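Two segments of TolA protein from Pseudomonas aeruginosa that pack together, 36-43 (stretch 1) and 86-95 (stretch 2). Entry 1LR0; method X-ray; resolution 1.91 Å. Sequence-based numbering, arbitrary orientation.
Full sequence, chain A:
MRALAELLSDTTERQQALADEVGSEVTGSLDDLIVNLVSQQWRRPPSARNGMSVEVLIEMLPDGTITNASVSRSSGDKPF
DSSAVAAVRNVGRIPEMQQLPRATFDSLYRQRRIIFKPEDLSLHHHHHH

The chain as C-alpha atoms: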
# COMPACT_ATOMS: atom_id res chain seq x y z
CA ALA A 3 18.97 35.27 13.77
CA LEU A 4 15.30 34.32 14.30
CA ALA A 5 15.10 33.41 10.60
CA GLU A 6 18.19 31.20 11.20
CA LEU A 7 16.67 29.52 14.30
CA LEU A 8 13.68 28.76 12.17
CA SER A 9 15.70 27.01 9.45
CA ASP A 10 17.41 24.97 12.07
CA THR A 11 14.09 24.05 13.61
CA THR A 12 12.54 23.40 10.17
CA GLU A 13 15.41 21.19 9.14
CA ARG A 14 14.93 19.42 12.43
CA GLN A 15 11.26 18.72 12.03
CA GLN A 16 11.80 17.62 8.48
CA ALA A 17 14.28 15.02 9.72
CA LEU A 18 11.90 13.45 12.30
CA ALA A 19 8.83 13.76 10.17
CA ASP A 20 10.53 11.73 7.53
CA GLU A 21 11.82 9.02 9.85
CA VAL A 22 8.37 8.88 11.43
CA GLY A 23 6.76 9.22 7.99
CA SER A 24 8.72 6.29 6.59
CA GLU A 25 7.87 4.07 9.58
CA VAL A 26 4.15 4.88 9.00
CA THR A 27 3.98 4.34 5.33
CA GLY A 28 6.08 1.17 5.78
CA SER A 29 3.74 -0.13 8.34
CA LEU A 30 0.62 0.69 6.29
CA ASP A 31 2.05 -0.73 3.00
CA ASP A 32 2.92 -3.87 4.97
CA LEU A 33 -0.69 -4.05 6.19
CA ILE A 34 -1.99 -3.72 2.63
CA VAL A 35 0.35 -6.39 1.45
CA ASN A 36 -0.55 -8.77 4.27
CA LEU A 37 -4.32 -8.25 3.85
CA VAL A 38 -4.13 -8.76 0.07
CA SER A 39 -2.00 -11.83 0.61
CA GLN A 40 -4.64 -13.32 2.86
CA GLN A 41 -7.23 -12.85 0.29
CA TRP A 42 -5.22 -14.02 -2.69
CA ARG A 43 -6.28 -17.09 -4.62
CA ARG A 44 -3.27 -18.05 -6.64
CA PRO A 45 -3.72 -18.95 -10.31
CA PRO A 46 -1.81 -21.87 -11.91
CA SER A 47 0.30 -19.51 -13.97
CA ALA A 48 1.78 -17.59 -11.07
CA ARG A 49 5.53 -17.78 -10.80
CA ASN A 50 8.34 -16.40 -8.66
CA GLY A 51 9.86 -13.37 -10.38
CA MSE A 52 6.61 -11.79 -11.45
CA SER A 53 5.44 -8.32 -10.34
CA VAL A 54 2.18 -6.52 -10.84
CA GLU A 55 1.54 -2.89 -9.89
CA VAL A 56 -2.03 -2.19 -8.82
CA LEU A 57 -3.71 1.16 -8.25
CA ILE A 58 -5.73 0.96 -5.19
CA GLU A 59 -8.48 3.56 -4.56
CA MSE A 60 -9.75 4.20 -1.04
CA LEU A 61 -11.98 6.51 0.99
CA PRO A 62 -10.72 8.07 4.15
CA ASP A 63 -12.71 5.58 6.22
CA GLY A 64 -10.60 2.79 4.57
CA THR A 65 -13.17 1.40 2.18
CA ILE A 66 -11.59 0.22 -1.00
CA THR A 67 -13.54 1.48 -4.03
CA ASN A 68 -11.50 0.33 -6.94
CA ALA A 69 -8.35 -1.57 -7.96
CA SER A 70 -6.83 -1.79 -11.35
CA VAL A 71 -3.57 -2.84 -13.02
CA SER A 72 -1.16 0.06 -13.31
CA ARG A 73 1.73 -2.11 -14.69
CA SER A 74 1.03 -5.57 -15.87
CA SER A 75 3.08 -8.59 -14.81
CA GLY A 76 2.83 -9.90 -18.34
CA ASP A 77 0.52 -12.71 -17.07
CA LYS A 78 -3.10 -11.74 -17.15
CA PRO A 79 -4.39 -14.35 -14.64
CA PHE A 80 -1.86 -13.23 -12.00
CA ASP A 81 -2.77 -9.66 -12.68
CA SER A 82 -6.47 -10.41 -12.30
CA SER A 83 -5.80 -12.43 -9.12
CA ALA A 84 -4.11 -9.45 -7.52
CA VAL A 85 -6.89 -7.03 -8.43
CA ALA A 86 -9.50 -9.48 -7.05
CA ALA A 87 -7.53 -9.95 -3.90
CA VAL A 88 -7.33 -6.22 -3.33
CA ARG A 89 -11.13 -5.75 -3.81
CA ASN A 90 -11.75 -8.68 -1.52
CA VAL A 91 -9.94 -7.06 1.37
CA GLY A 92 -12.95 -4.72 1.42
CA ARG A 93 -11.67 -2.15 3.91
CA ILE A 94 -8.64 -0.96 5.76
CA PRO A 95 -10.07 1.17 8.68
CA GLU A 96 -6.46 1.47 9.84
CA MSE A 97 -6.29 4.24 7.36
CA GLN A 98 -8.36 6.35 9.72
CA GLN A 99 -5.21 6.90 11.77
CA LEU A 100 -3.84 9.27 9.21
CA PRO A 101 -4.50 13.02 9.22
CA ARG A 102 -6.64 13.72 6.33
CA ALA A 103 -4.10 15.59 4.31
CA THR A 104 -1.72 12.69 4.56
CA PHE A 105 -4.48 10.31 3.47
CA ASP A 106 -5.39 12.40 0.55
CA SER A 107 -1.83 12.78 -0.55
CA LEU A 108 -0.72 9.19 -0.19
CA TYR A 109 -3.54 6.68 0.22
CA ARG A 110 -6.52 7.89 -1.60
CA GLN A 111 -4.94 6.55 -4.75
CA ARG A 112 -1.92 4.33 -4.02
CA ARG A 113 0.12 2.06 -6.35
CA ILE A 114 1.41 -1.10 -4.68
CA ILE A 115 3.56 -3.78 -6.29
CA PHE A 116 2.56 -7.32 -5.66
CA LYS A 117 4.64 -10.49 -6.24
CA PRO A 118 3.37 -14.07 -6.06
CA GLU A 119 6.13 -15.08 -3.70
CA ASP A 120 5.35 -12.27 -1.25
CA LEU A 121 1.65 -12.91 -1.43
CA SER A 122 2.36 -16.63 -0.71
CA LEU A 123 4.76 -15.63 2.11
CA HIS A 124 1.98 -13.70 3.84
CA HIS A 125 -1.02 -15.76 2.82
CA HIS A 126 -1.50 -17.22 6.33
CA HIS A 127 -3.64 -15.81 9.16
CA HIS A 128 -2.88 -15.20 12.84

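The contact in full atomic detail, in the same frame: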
# COMPACT_ATOMS: atom_id res chain seq x y z
N ASN A 36 -0.12 -7.59 3.53
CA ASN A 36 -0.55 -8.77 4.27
C ASN A 36 -2.03 -9.08 4.03
O ASN A 36 -2.42 -10.23 3.86
CB ASN A 36 -0.27 -8.63 5.74
CG ASN A 36 1.28 -8.91 6.10
OD1 ASN A 36 1.55 -9.79 6.87
ND2 ASN A 36 2.21 -8.23 5.45
N LEU A 37 -2.84 -8.03 3.99
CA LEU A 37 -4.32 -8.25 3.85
C LEU A 37 -4.66 -8.80 2.48
O LEU A 37 -5.49 -9.73 2.34
CB LEU A 37 -5.08 -6.96 4.14
CG LEU A 37 -4.96 -6.45 5.59
CD1 LEU A 37 -5.72 -5.07 5.70
CD2 LEU A 37 -5.55 -7.46 6.46
N VAL A 38 -3.98 -8.28 1.45
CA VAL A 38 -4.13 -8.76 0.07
C VAL A 38 -3.61 -10.18 -0.01
O VAL A 38 -4.21 -11.02 -0.60
CB VAL A 38 -3.43 -7.87 -0.91
CG1 VAL A 38 -3.45 -8.43 -2.31
CG2 VAL A 38 -3.99 -6.44 -0.87
N SER A 39 -2.53 -10.48 0.68
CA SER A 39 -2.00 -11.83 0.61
C SER A 39 -3.02 -12.82 1.18
O SER A 39 -3.20 -13.93 0.70
CB SER A 39 -0.70 -11.92 1.44
OG SER A 39 0.35 -11.13 0.88
N GLN A 40 -3.68 -12.44 2.26
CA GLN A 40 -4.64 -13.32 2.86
C GLN A 40 -5.80 -13.58 1.99
O GLN A 40 -6.34 -14.70 1.98
CB GLN A 40 -5.23 -12.63 4.08
CG GLN A 40 -4.47 -12.85 5.31
CD GLN A 40 -4.74 -11.75 6.33
OE1 GLN A 40 -3.80 -11.37 7.02
NE2 GLN A 40 -6.00 -11.26 6.43
N GLN A 41 -6.17 -12.60 1.22
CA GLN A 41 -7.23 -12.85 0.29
C GLN A 41 -6.90 -13.58 -1.04
O GLN A 41 -7.76 -14.11 -1.76
CB GLN A 41 -7.87 -11.59 -0.17
CG GLN A 41 -8.55 -10.84 1.00
CD GLN A 41 -9.87 -11.54 1.50
OE1 GLN A 41 -10.52 -12.25 0.76
NE2 GLN A 41 -10.21 -11.33 2.72
N TRP A 42 -5.63 -13.57 -1.37
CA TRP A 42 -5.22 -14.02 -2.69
C TRP A 42 -5.50 -15.49 -2.95
O TRP A 42 -5.19 -16.37 -2.15
CB TRP A 42 -3.70 -13.75 -2.81
CG TRP A 42 -3.08 -14.03 -4.14
CD1 TRP A 42 -3.40 -13.44 -5.34
CD2 TRP A 42 -1.92 -14.86 -4.39
NE1 TRP A 42 -2.57 -13.93 -6.32
CE2 TRP A 42 -1.66 -14.78 -5.77
CE3 TRP A 42 -1.11 -15.68 -3.59
CZ2 TRP A 42 -0.55 -15.41 -6.36
CZ3 TRP A 42 -0.04 -16.34 -4.18
CH2 TRP A 42 0.21 -16.21 -5.55
N ARG A 43 -6.01 -15.73 -4.13
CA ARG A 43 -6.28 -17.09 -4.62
C ARG A 43 -5.37 -17.27 -5.82
O ARG A 43 -5.55 -16.64 -6.89
CB ARG A 43 -7.77 -17.19 -5.05
CG ARG A 43 -8.64 -16.83 -3.87
CD ARG A 43 -10.11 -17.20 -3.98
NE ARG A 43 -10.42 -18.27 -3.02
CZ ARG A 43 -10.35 -18.15 -1.67
NH1 ARG A 43 -10.00 -16.99 -1.10
NH2 ARG A 43 -10.64 -19.21 -0.89
N ALA A 86 -8.38 -8.87 -7.81
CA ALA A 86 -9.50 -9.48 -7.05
C ALA A 86 -9.19 -9.55 -5.59
O ALA A 86 -10.04 -9.31 -4.72
CB ALA A 86 -9.88 -10.88 -7.62
N ALA A 87 -7.94 -9.85 -5.27
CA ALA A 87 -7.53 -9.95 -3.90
C ALA A 87 -7.64 -8.58 -3.21
O ALA A 87 -8.10 -8.50 -2.04
CB ALA A 87 -6.05 -10.53 -3.72
N VAL A 88 -7.22 -7.52 -3.90
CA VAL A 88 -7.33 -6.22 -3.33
C VAL A 88 -8.82 -5.95 -2.99
O VAL A 88 -9.12 -5.44 -1.93
CB VAL A 88 -6.80 -5.07 -4.24
CG1 VAL A 88 -7.10 -3.66 -3.66
CG2 VAL A 88 -5.20 -5.25 -4.32
N ARG A 89 -9.65 -6.05 -4.02
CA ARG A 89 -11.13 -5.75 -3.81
C ARG A 89 -11.70 -6.60 -2.64
O ARG A 89 -12.52 -6.15 -1.81
CB ARG A 89 -11.92 -5.94 -5.08
CG ARG A 89 -11.47 -5.18 -6.27
CD ARG A 89 -11.52 -3.73 -5.98
NE ARG A 89 -12.89 -3.28 -5.65
CZ ARG A 89 -13.77 -2.83 -6.52
NH1 ARG A 89 -13.50 -2.68 -7.82
NH2 ARG A 89 -14.94 -2.50 -6.04
N ASN A 90 -11.27 -7.84 -2.52
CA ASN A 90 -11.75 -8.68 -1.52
C ASN A 90 -11.34 -8.29 -0.09
O ASN A 90 -11.93 -8.75 0.89
CB ASN A 90 -11.35 -10.08 -1.88
CG ASN A 90 -12.22 -10.69 -2.92
OD1 ASN A 90 -13.38 -10.35 -3.04
ND2 ASN A 90 -11.66 -11.63 -3.67
N VAL A 91 -10.32 -7.46 0.06
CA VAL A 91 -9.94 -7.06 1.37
C VAL A 91 -11.05 -6.19 1.93
O VAL A 91 -11.29 -6.23 3.14
CB VAL A 91 -8.71 -6.22 1.32
CG1 VAL A 91 -8.48 -5.48 2.54
CG2 VAL A 91 -7.47 -7.06 0.93
N GLY A 92 -11.71 -5.44 1.05
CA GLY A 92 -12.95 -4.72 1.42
C GLY A 92 -12.71 -3.33 2.00
O GLY A 92 -13.06 -2.32 1.45
N ARG A 93 -11.99 -3.34 3.10
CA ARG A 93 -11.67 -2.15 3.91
C ARG A 93 -10.43 -2.23 4.75
O ARG A 93 -10.16 -3.24 5.34
CB ARG A 93 -12.85 -1.78 4.83
CG ARG A 93 -13.37 -2.89 5.75
CD ARG A 93 -14.67 -2.55 6.51
NE ARG A 93 -14.57 -1.41 7.36
CZ ARG A 93 -14.30 -1.48 8.64
NH1 ARG A 93 -14.08 -2.63 9.20
NH2 ARG A 93 -14.31 -0.40 9.39
N ILE A 94 -9.81 -1.10 4.94
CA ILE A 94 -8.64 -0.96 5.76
C ILE A 94 -8.86 0.21 6.70
O ILE A 94 -8.28 1.28 6.40
CB ILE A 94 -7.36 -0.78 4.85
CG1 ILE A 94 -7.33 -1.94 3.84
CG2 ILE A 94 -6.18 -0.87 5.72
CD1 ILE A 94 -6.11 -1.96 2.93
N PRO A 95 -9.70 0.05 7.75
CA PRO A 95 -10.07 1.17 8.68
C PRO A 95 -8.84 1.78 9.41
O PRO A 95 -8.82 2.88 9.97
CB PRO A 95 -11.06 0.51 9.64
CG PRO A 95 -10.86 -1.00 9.43
CD PRO A 95 -10.45 -1.19 8.02
O HOH W 1 -9.22 -13.05 -4.04

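Where two helices cross steeply, a small residue at the crossing lets the backbones come close, and the side chains around it settle into conformations the helices themselves favour. The contact between residues 36-43 and 86-95 of TolA is a compact example. The axes of the two helices approach to 8.0 Å with 108° between their directions, and the nearest CA pair is Ala 87 with Trp 42, just past the first helix, with CA of Ala 87 4.8 Å from CA of Trp 42.

Ala 87 points toward the first stretch, and its methyl group sits in a pocket made by several residues. Its CB lies 3.6 Å from CG1 of Val 38, 3.7 Å from CA of Trp 42 and 4.1 Å from CB of Gln 41. Trp 42 is the first residue past its helix to leave helical backbone angles. Its CA-to-CB bond points away from the second stretch, though CB of Trp 42 still lies 4.1 Å from CB of Ala 87, and with chi1 at t the Ala 87 methyl lies at the edge of the ring, near its plane. The indole NE1 is hydrogen-bonded elsewhere in the structure.

Val 38 adopts the t rotamer, the usual choice for valine in a helix because it keeps both methyls clear of the preceding turn. Although its CA-CB bond points sideways, this rotamer brings both methyls into the contact: CG1 meets Ala 87, while CG2 packs 3.8 Å from CG2 of Val 88 and 4.0 Å from CG2 of Val 91. Val 88 points away, yet its own t rotamer leaves CG2 within reach. Val 91, also t, inserts CG2 against the first helix, 3.6 Å from O of Leu 37 and 3.9 Å from CG of Gln 41.

Leu 37 has the m,t conformation common in helices. It points toward the second stretch and extends CD1 to 4.0 Å from CG1 of Ile 94, carrying the apolar contact beyond the end of the helix. The chain turns at Gly 92, where positive phi by itself favours glycine, before Ile 94, whose CA-to-CB bond points toward the first stretch, meets Leu 37.

At the polar margin, CB of Gln 41 already lies 3.6 Å from O of Ala 87; chi1 and chi2, both m, then set the path of the rest of the chain, which ends with OE1 of Gln 41 3.5 Å from CB of Asn 90. No direct hydrogen bond joins the stretches; instead one water donates to O of Gln 41 at 2.9 Å and accepts from ND2 of Asn 90 at 2.8 Å.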